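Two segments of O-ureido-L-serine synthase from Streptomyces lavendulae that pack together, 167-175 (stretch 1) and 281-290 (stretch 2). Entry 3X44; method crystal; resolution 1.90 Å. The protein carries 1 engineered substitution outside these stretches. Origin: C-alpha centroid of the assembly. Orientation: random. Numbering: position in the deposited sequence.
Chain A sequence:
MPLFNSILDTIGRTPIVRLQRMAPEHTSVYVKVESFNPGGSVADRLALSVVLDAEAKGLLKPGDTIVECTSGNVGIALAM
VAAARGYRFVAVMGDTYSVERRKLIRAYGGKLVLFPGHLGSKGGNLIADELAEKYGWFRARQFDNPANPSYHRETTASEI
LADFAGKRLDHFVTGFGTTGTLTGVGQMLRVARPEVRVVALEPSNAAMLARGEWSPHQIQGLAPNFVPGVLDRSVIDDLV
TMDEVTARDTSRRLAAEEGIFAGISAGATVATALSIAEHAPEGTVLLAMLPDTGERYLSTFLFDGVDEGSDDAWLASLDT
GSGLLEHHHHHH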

# COMPACT_ATOMS: atom_id res chain seq x y z
N LYS A 167 2.95 11.95 15.06
CA LYS A 167 4.26 11.56 15.59
C LYS A 167 5.24 12.73 15.68
O LYS A 167 5.07 13.76 15.03
CB LYS A 167 4.86 10.46 14.73
CG LYS A 167 4.17 9.12 14.88
CD LYS A 167 4.47 8.21 13.71
CE LYS A 167 3.41 7.13 13.56
NZ LYS A 167 3.17 6.41 14.84
N ARG A 168 6.28 12.55 16.48
CA ARG A 168 7.29 13.58 16.66
C ARG A 168 8.28 13.68 15.50
O ARG A 168 8.84 12.68 15.05
CB ARG A 168 8.06 13.34 17.96
CG ARG A 168 9.28 14.25 18.13
CD ARG A 168 9.66 14.39 19.59
NE ARG A 168 10.78 15.32 19.76
CZ ARG A 168 11.46 15.46 20.89
NH1 ARG A 168 11.14 14.73 21.96
NH2 ARG A 168 12.47 16.32 20.96
N LEU A 169 8.49 14.90 15.02
CA LEU A 169 9.44 15.19 13.94
C LEU A 169 10.02 16.57 14.25
O LEU A 169 9.28 17.55 14.34
CB LEU A 169 8.75 15.20 12.57
CG LEU A 169 9.68 15.50 11.39
CD1 LEU A 169 10.79 14.46 11.33
CD2 LEU A 169 8.89 15.53 10.08
N ASP A 170 11.33 16.63 14.41
CA ASP A 170 12.03 17.87 14.74
C ASP A 170 12.85 18.53 13.63
O ASP A 170 12.91 19.75 13.56
CB ASP A 170 12.93 17.64 15.95
CG ASP A 170 12.16 17.17 17.16
OD1 ASP A 170 11.38 17.97 17.70
OD2 ASP A 170 12.34 16.00 17.55
N HIS A 171 13.51 17.73 12.80
CA HIS A 171 14.33 18.27 11.71
C HIS A 171 14.16 17.52 10.41
O HIS A 171 14.05 16.29 10.41
CB HIS A 171 15.81 18.23 12.07
CG HIS A 171 16.12 18.64 13.47
ND1 HIS A 171 16.56 19.91 13.79
CD2 HIS A 171 16.06 17.95 14.63
CE1 HIS A 171 16.76 19.97 15.10
NE2 HIS A 171 16.47 18.80 15.63
N PHE A 172 14.14 18.26 9.31
CA PHE A 172 14.05 17.69 7.97
C PHE A 172 15.37 18.07 7.29
O PHE A 172 15.69 19.26 7.16
CB PHE A 172 12.88 18.30 7.19
CG PHE A 172 12.83 17.89 5.75
CD1 PHE A 172 12.60 16.57 5.40
CD2 PHE A 172 13.03 18.83 4.74
CE1 PHE A 172 12.57 16.17 4.06
CE2 PHE A 172 13.01 18.45 3.40
CZ PHE A 172 12.78 17.12 3.06
N VAL A 173 16.13 17.08 6.85
CA VAL A 173 17.43 17.37 6.25
C VAL A 173 17.56 17.04 4.77
O VAL A 173 17.24 15.94 4.34
CB VAL A 173 18.55 16.64 7.00
CG1 VAL A 173 19.90 17.11 6.51
CG2 VAL A 173 18.40 16.88 8.50
N THR A 174 18.06 18.00 4.00
CA THR A 174 18.24 17.78 2.58
C THR A 174 19.30 18.69 1.98
O THR A 174 19.59 19.76 2.50
CB THR A 174 16.92 18.03 1.80
OG1 THR A 174 17.16 17.87 0.39
CG2 THR A 174 16.41 19.44 2.07
N GLY A 175 19.88 18.23 0.88
CA GLY A 175 20.85 19.05 0.17
C GLY A 175 20.04 19.61 -0.98
O GLY A 175 18.80 19.53 -0.96
N PRO A 281 18.64 17.48 22.07
CA PRO A 281 17.99 16.96 23.27
C PRO A 281 17.43 15.56 23.06
O PRO A 281 17.12 15.17 21.93
CB PRO A 281 16.88 17.97 23.56
CG PRO A 281 16.64 18.66 22.26
CD PRO A 281 17.96 18.68 21.55
N GLU A 282 17.31 14.80 24.14
CA GLU A 282 16.79 13.45 24.07
C GLU A 282 15.40 13.43 23.44
O GLU A 282 14.59 14.32 23.68
CB GLU A 282 16.73 12.84 25.48
CG GLU A 282 17.92 13.20 26.36
CD GLU A 282 18.30 12.09 27.32
OE1 GLU A 282 19.51 11.94 27.61
OE2 GLU A 282 17.39 11.37 27.79
N GLY A 283 15.12 12.40 22.64
CA GLY A 283 13.83 12.29 21.99
C GLY A 283 13.77 12.93 20.61
O GLY A 283 12.83 12.68 19.84
N THR A 284 14.77 13.74 20.28
CA THR A 284 14.83 14.43 19.00
C THR A 284 14.73 13.46 17.82
O THR A 284 15.46 12.48 17.75
CB THR A 284 16.14 15.23 18.87
OG1 THR A 284 16.15 16.29 19.84
CG2 THR A 284 16.29 15.83 17.48
N VAL A 285 13.80 13.74 16.91
CA VAL A 285 13.59 12.91 15.72
C VAL A 285 13.97 13.68 14.45
O VAL A 285 13.53 14.82 14.25
CB VAL A 285 12.12 12.45 15.59
CG1 VAL A 285 11.98 11.56 14.37
CG2 VAL A 285 11.69 11.71 16.85
N LEU A 286 14.79 13.06 13.61
CA LEU A 286 15.24 13.70 12.38
C LEU A 286 14.98 12.85 11.15
O LEU A 286 15.02 11.62 11.22
CB LEU A 286 16.74 13.99 12.46
CG LEU A 286 17.22 14.78 13.67
CD1 LEU A 286 17.67 13.83 14.79
CD2 LEU A 286 18.36 15.68 13.25
N LEU A 287 14.71 13.51 10.03
CA LEU A 287 14.46 12.83 8.76
C LEU A 287 15.45 13.34 7.71
O LEU A 287 15.57 14.55 7.48
CB LEU A 287 13.04 13.11 8.27
CG LEU A 287 12.72 12.56 6.88
CD1 LEU A 287 12.69 11.03 6.94
CD2 LEU A 287 11.37 13.10 6.40
N ALA A 288 16.14 12.40 7.05
CA ALA A 288 17.12 12.73 6.02
C ALA A 288 16.75 12.12 4.67
O ALA A 288 16.33 10.96 4.59
CB ALA A 288 18.50 12.24 6.45
N MET A 289 16.92 12.90 3.61
CA MET A 289 16.63 12.44 2.26
C MET A 289 17.81 11.69 1.67
O MET A 289 18.95 12.12 1.78
CB MET A 289 16.32 13.63 1.34
CG MET A 289 15.10 14.43 1.72
SD MET A 289 13.58 13.50 1.43
CE MET A 289 13.63 13.30 -0.36
N LEU A 290 17.53 10.54 1.04
CA LEU A 290 18.55 9.74 0.38
C LEU A 290 18.06 9.75 -1.08
O LEU A 290 17.22 8.94 -1.48
CB LEU A 290 18.57 8.30 0.92
CG LEU A 290 18.58 8.07 2.44
CD1 LEU A 290 18.89 6.60 2.69
CD2 LEU A 290 19.59 8.96 3.14
O HOH W 1 14.49 18.30 19.56

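The contact between these two segments of O-ureido-L-serine synthase is a pairing of neighbouring parallel β-strands, secured at its N-terminal end by an aspartate that joins the backbone ladder through its side chain. In parallel pairing, one residue typically reaches two positions on the opposing strand, and the ladder here follows that rule. His 171 N donates to Val 285 O (3.3 Å), while His 171 O accepts from Leu 287 N (2.9 Å). Two residues on, Val 173 N donates to Leu 287 O (2.7 Å) and Val 173 O accepts from Met 289 N (3.1 Å). The strand directions differ by 19°, and the register runs from His 171 opposite Leu 286, through Phe 172 opposite Leu 287, to Val 173 opposite Ala 288.

At the start of the ladder, Asp 170 takes up both polar groups of Val 285: Asp 170 N donates to Val 285 O (2.9 Å), and the nearly linear bond from Val 285 N to Asp 170 OD2 measures 2.8 Å. Val 285 O thus accepts from two successive amides. The same carboxylate oxygen, Asp 170 OD2, forms a salt bridge with Arg 168 NE (2.8 Å), and Gly 283 O and Thr 284 N lie over one face of the guanidinium. Close approach is not bonding: Arg 168 NE lies 3.3 Å from Gly 283 O, but the angle is poor. A water instead links Arg 168 NH2 (3.2 Å from its oxygen) to Thr 284 OG1 (2.6 Å). Gly 283 sits in a type II turn, at backbone angles that themselves call for glycine.

Side chains alternate between the sheet's faces. Phe 172 and Leu 287 share one, with Leu 287 CD2 at the ring edge, 3.8 Å from Phe 172 CD1; Met 289 CG also packs 3.8 Å from Phe 172 CZ. His 171, Val 173, Leu 286 and Ala 288 occupy the other.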